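Local coordinates for alpha-galactosidase (Umbelopsis vinacea, PDB 3A5V) that releases terminal alpha-linked galactose from galactosides by hydrolysis, as a retaining glycoside hydrolase of family 27, and assembles as a tetramer, at the interface of chains A and B. Sequence-based numbering; all coordinates share one arbitrary frame. Chains: chain A/B, Alpha-galactosidase.

Three patches of one subunit interface run in a line through the A/B pair of the tetramer. The C-alpha centres of contact 1 and contact 2 lie about 8 Å apart, and both use B:Ala226 at the end of helix 217-227. Contact 3 is about 17 Å from contact 2 and about 22 Å from contact 1. Contacts 1 and 2 draw on the disulfide-bearing loop around residues 199-210 of chain A. Contact 3 pairs the loop after strand 125-129 of chain A with helix 140-156 and the loop after helix 173-176 of chain B. Within each patch the two chains offer different residues, and the interface is not an exact two-fold.

Contact 1: the interface of chains A and B. Residues chain A 199-200; chain B 225-226, 304.
A small packing patch between two copies of the enzyme, A:Pro199 against B:Arg304, B:Val225 and B:Ala226, helps join them in the tetramer. The protein is a family 27 glycoside hydrolase, with a beta/alpha barrel and a C-terminal beta sandwich. A loop of chain A brings its proline against two elements of chain B. These are the last turn of helix 217-227 and strand 303-308. The proline ring presents its CG-CD edge to the B:Arg304 backbone carbonyl. A:Pro199 CG lies 3.2 Å from B:Arg304 O, and its CD is almost as near. A:Pro199 CB turns to the helix and sits 3.8 Å from the backbone carbonyl B:Val225 O, with the CG2 methyl of that valine a little farther. With chi1 at -61°, CG1 lies anti to the carbonyl carbon, which leaves CG2 between the backbone N and that carbon, facing the proline. B:Val225 CG2 also lies 3.4 Å above the plane of the B:Arg304 guanidinium, toward its rim. The proline carbonyl points to the helix as well, with A:Pro199 O 3.4 Å from B:Ala226 CA. A:Ala200 continues the loop past B:Ala226 and buries little surface.

Contact 2: the interface of chains A and B. Residues chain A 202-203, 209-210; chain B 174, 206-207, 226-227.
A:Leu210 lies against the phenol ring of B:Tyr206. Its CD2 methyl sits over the ring centre, 3.8 Å from the centroid, in a CH-pi contact. A:Leu210 CB reaches the hydroxyl half of the ring, 3.5 Å from B:Tyr206 CE2. The leucine CG is anti to the backbone N (chi1 178°), and the branch beyond it carries CD2 on toward B:Ala226 and B:Val227. A:Pro202 crosses the tyrosine at about a right angle, with CG 3.6 Å from B:Tyr206 CE1. A:Val209 CG2 packs near CE2 and also against the B:Asp207 carboxylate. The phenol is therefore held by several chain A residues. Both chains contribute here from the loop that carries the disulfides 201-215 and 203-208 in this alpha-galactosidase. Two waters connect the chains. Water 2 links the phenol hydroxyl to the backbone of A:Val209, 2.6 Å from B:Tyr206 OH and 2.9 Å from A:Val209 N. Water 1 joins the A:Val209 carbonyl oxygen to the indole nitrogen of B:Trp174. The B:Val227 CG1 methyl that meets A:Leu210 CD2 also supports that indole from within chain B. It lies over the centre of one face of the B:Trp174 ring, 3.4 Å above the plane.

Contact 3: the interface of chains A and B. Residues chain A 98, 134-135; chain B 144, 179-180.
The amide oxygen A:Gln134 OE1 is approached by the B:Tyr144 phenol, the B:Thr179 hydroxyl and water 3. In this family 27 barrel, A:Gln134 sits in the loop after strand 125-129, whose end carries the catalytic nucleophile in this family. B:Tyr144 OH donates to A:Gln134 OE1 at 2.7 Å, in the carbonyl plane and on a lone pair, with a C=O...donor angle of 134°. The amide nitrogen A:Gln134 NE2 donates to B:Thr179 OG1 at 2.9 Å, with the acceptor close to the amide plane. B:Thr179 OG1 also lies 3.1 Å from A:Gln134 OE1, a possible second hydrogen bond. Water 3 is 2.9 Å from B:Thr179 N and also touches the threonine hydroxyl, tying them more weakly to OE1. These partners fix the turn of the amide. The glutamine chain bends at chi2 (-58°), which folds the amide back toward the phenol hydroxyl. The amide and phenol planes stand 81° apart. The A:Gln134 backbone carbonyl reaches the same tyrosine from above: A:Gln134 O lies 3.3 Å over the centre of the B:Tyr144 ring. A phenylalanine in place of B:Tyr144 would probably leave A:Gln134 OE1 without its phenol donor and make the amide easier to turn. B:Tyr144 extends from helix 140-156. A:Thr98 lies at the margin, beside B:Thr179.

Contact 1: the interface of chains A and B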
loop_
_atom_site.group_PDB
_atom_site.type_symbol
_atom_site.label_atom_id
_atom_site.label_comp_id
_atom_site.label_asym_id
_atom_site.label_seq_id
_atom_site.Cartn_x
_atom_site.Cartn_y
_atom_site.Cartn_z
ATOM N N PRO A 199 18.992 -7.729 3.223
ATOM C CA PRO A 199 17.592 -8.175 3.164
ATOM C C PRO A 199 16.785 -7.781 4.404
ATOM O O PRO A 199 15.547 -7.757 4.344
ATOM C CB PRO A 199 17.721 -9.717 3.042
ATOM C CG PRO A 199 19.024 -10.014 3.780
ATOM C CD PRO A 199 19.913 -8.880 3.266
ATOM N N ALA A 200 17.469 -7.457 5.503
ATOM C CA ALA A 200 16.792 -6.966 6.723
ATOM C C ALA A 200 16.374 -5.494 6.606
ATOM O O ALA A 200 15.632 -4.995 7.445
ATOM C CB ALA A 200 17.665 -7.196 7.985
ATOM N N VAL B 225 13.590 -14.186 3.842
ATOM C CA VAL B 225 14.874 -13.521 4.164
ATOM C C VAL B 225 14.665 -12.113 4.748
ATOM O O VAL B 225 15.541 -11.610 5.482
ATOM C CB VAL B 225 15.875 -13.479 2.964
ATOM C CG1 VAL B 225 16.247 -14.916 2.505
ATOM C CG2 VAL B 225 15.319 -12.624 1.802
ATOM N N ALA B 226 13.520 -11.486 4.422
ATOM C CA ALA B 226 13.170 -10.171 4.976
ATOM C C ALA B 226 12.763 -10.227 6.445
ATOM O O ALA B 226 12.963 -9.265 7.170
ATOM C CB ALA B 226 12.031 -9.485 4.149
ATOM N N ARG B 304 20.707 -13.958 4.775
ATOM C CA ARG B 304 21.164 -13.956 3.382
ATOM C C ARG B 304 22.164 -12.794 3.174
ATOM O O ARG B 304 21.798 -11.618 3.239
ATOM C CB ARG B 304 19.992 -13.889 2.380
ATOM C CG ARG B 304 20.435 -14.018 0.907
ATOM C CD ARG B 304 19.289 -14.424 -0.017
ATOM N NE ARG B 304 18.437 -13.303 -0.422
ATOM C CZ ARG B 304 17.272 -13.436 -1.068
ATOM N NH1 ARG B 304 16.778 -14.641 -1.357
ATOM N NH2 ARG B 304 16.576 -12.355 -1.390
#

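Contact 2: the interface of chains A and B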
loop_
_atom_site.group_PDB
_atom_site.type_symbol
_atom_site.label_atom_id
_atom_site.label_comp_id
_atom_site.label_asym_id
_atom_site.label_seq_id
_atom_site.Cartn_x
_atom_site.Cartn_y
_atom_site.Cartn_z
ATOM N N PRO A 202 14.709 -4.014 3.609
ATOM C CA PRO A 202 14.214 -4.143 2.239
ATOM C C PRO A 202 13.751 -2.827 1.604
ATOM O O PRO A 202 13.836 -2.681 0.387
ATOM C CB PRO A 202 13.028 -5.110 2.385
ATOM C CG PRO A 202 12.545 -4.900 3.800
ATOM C CD PRO A 202 13.807 -4.656 4.589
ATOM N N CYS A 203 13.272 -1.875 2.403
ATOM C CA CYS A 203 12.674 -0.662 1.833
ATOM C C CYS A 203 13.746 0.285 1.311
ATOM O O CYS A 203 14.774 0.471 1.953
ATOM C CB CYS A 203 11.840 0.073 2.877
ATOM S SG CYS A 203 10.435 -0.873 3.492
ATOM N N VAL A 209 6.646 -0.679 5.407
ATOM C CA VAL A 209 5.962 -1.402 6.486
ATOM C C VAL A 209 6.887 -2.375 7.247
ATOM O O VAL A 209 6.447 -3.054 8.179
ATOM C CB VAL A 209 4.707 -2.194 5.984
ATOM C CG1 VAL A 209 3.709 -1.262 5.310
ATOM C CG2 VAL A 209 5.121 -3.289 5.067
ATOM N N LEU A 210 8.149 -2.460 6.826
ATOM C CA LEU A 210 9.146 -3.274 7.532
ATOM C C LEU A 210 10.472 -2.528 7.508
ATOM O O LEU A 210 11.291 -2.714 6.622
ATOM C CB LEU A 210 9.262 -4.691 6.927
ATOM C CG LEU A 210 10.303 -5.666 7.524
ATOM C CD1 LEU A 210 10.093 -5.895 9.014
ATOM C CD2 LEU A 210 10.257 -7.000 6.780
ATOM N N TRP B 174 5.050 -11.254 12.171
ATOM C CA TRP B 174 6.410 -11.125 12.738
ATOM C C TRP B 174 6.552 -9.892 13.649
ATOM O O TRP B 174 7.458 -9.839 14.486
ATOM C CB TRP B 174 7.488 -11.115 11.623
ATOM C CG TRP B 174 7.121 -10.212 10.476
ATOM C CD1 TRP B 174 7.303 -8.854 10.401
ATOM C CD2 TRP B 174 6.445 -10.597 9.272
ATOM N NE1 TRP B 174 6.800 -8.381 9.204
ATOM C CE2 TRP B 174 6.269 -9.429 8.496
ATOM C CE3 TRP B 174 5.994 -11.830 8.760
ATOM C CZ2 TRP B 174 5.662 -9.449 7.223
ATOM C CZ3 TRP B 174 5.388 -11.857 7.500
ATOM C CH2 TRP B 174 5.220 -10.667 6.745
ATOM N N TYR B 206 7.537 -9.978 1.255
ATOM C CA TYR B 206 6.892 -10.079 2.574
ATOM C C TYR B 206 5.624 -9.233 2.652
ATOM O O TYR B 206 4.737 -9.524 3.452
ATOM C CB TYR B 206 7.867 -9.638 3.708
ATOM C CG TYR B 206 8.167 -8.151 3.605
ATOM C CD1 TYR B 206 9.203 -7.692 2.800
ATOM C CD2 TYR B 206 7.352 -7.204 4.249
ATOM C CE1 TYR B 206 9.455 -6.325 2.645
ATOM C CE2 TYR B 206 7.587 -5.837 4.096
ATOM C CZ TYR B 206 8.645 -5.414 3.304
ATOM O OH TYR B 206 8.879 -4.075 3.143
ATOM N N ASP B 207 5.547 -8.174 1.839
ATOM C CA ASP B 207 4.426 -7.238 1.897
ATOM C C ASP B 207 3.293 -7.632 0.923
ATOM O O ASP B 207 3.363 -7.385 -0.285
ATOM C CB ASP B 207 4.926 -5.816 1.619
ATOM C CG ASP B 207 3.888 -4.753 1.953
ATOM O OD1 ASP B 207 2.838 -5.074 2.552
ATOM O OD2 ASP B 207 4.130 -3.590 1.599
ATOM N N ALA B 226 13.520 -11.486 4.422
ATOM C CA ALA B 226 13.170 -10.171 4.976
ATOM C C ALA B 226 12.763 -10.227 6.445
ATOM O O ALA B 226 12.963 -9.265 7.170
ATOM C CB ALA B 226 12.031 -9.485 4.149
ATOM N N VAL B 227 12.198 -11.348 6.889
ATOM C CA VAL B 227 11.570 -11.395 8.224
ATOM C C VAL B 227 12.331 -12.225 9.270
ATOM O O VAL B 227 11.972 -12.207 10.459
ATOM C CB VAL B 227 10.058 -11.789 8.149
ATOM C CG1 VAL B 227 9.295 -10.780 7.263
ATOM C CG2 VAL B 227 9.852 -13.231 7.590
HETATM O O HOH W 1 6.048 -5.683 8.435
HETATM O O HOH W 2 7.122 -2.146 2.986
#

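Contact 3: the interface of chains A and B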
loop_
_atom_site.group_PDB
_atom_site.type_symbol
_atom_site.label_atom_id
_atom_site.label_comp_id
_atom_site.label_asym_id
_atom_site.label_seq_id
_atom_site.Cartn_x
_atom_site.Cartn_y
_atom_site.Cartn_z
ATOM N N THR A 98 5.326 -4.066 25.026
ATOM C CA THR A 98 5.405 -4.798 26.304
ATOM C C THR A 98 6.851 -5.123 26.684
ATOM O O THR A 98 7.176 -5.244 27.864
ATOM C CB THR A 98 4.583 -6.091 26.251
ATOM O OG1 THR A 98 5.025 -6.871 25.136
ATOM C CG2 THR A 98 3.087 -5.763 26.104
ATOM N N GLN A 134 2.210 -4.894 19.999
ATOM C CA GLN A 134 0.917 -5.584 20.154
ATOM C C GLN A 134 -0.075 -5.149 19.059
ATOM O O GLN A 134 -1.281 -4.940 19.308
ATOM C CB GLN A 134 0.361 -5.380 21.577
ATOM C CG GLN A 134 1.380 -5.717 22.698
ATOM C CD GLN A 134 1.886 -7.154 22.609
ATOM O OE1 GLN A 134 1.094 -8.084 22.424
ATOM N NE2 GLN A 134 3.202 -7.339 22.751
ATOM N N GLY A 135 0.456 -5.041 17.840
ATOM C CA GLY A 135 -0.329 -4.642 16.666
ATOM C C GLY A 135 -0.862 -3.216 16.684
ATOM O O GLY A 135 -1.740 -2.880 15.880
ATOM N N TYR B 144 -4.344 -8.673 14.942
ATOM C CA TYR B 144 -3.920 -8.914 16.329
ATOM C C TYR B 144 -5.087 -9.272 17.268
ATOM O O TYR B 144 -5.016 -10.259 17.992
ATOM C CB TYR B 144 -3.164 -7.703 16.891
ATOM C CG TYR B 144 -2.754 -7.864 18.338
ATOM C CD1 TYR B 144 -3.612 -7.463 19.375
ATOM C CD2 TYR B 144 -1.507 -8.401 18.677
ATOM C CE1 TYR B 144 -3.242 -7.602 20.723
ATOM C CE2 TYR B 144 -1.129 -8.554 20.018
ATOM C CZ TYR B 144 -2.006 -8.136 21.030
ATOM O OH TYR B 144 -1.643 -8.263 22.346
ATOM N N THR B 179 4.601 -11.979 20.748
ATOM C CA THR B 179 4.488 -12.252 22.184
ATOM C C THR B 179 3.215 -13.042 22.510
ATOM O O THR B 179 3.023 -13.452 23.645
ATOM C CB THR B 179 4.535 -10.959 23.056
ATOM O OG1 THR B 179 3.338 -10.203 22.861
ATOM C CG2 THR B 179 5.759 -10.092 22.707
ATOM N N ILE B 180 2.337 -13.237 21.532
ATOM C CA ILE B 180 1.058 -13.922 21.804
ATOM C C ILE B 180 0.925 -15.317 21.139
ATOM O O ILE B 180 -0.081 -15.992 21.330
ATOM C CB ILE B 180 -0.161 -13.028 21.399
ATOM C CG1 ILE B 180 -0.133 -12.774 19.886
ATOM C CG2 ILE B 180 -0.204 -11.703 22.254
ATOM C CD1 ILE B 180 -1.498 -12.437 19.243
HETATM O O HOH W 3 2.768 -9.752 20.141
#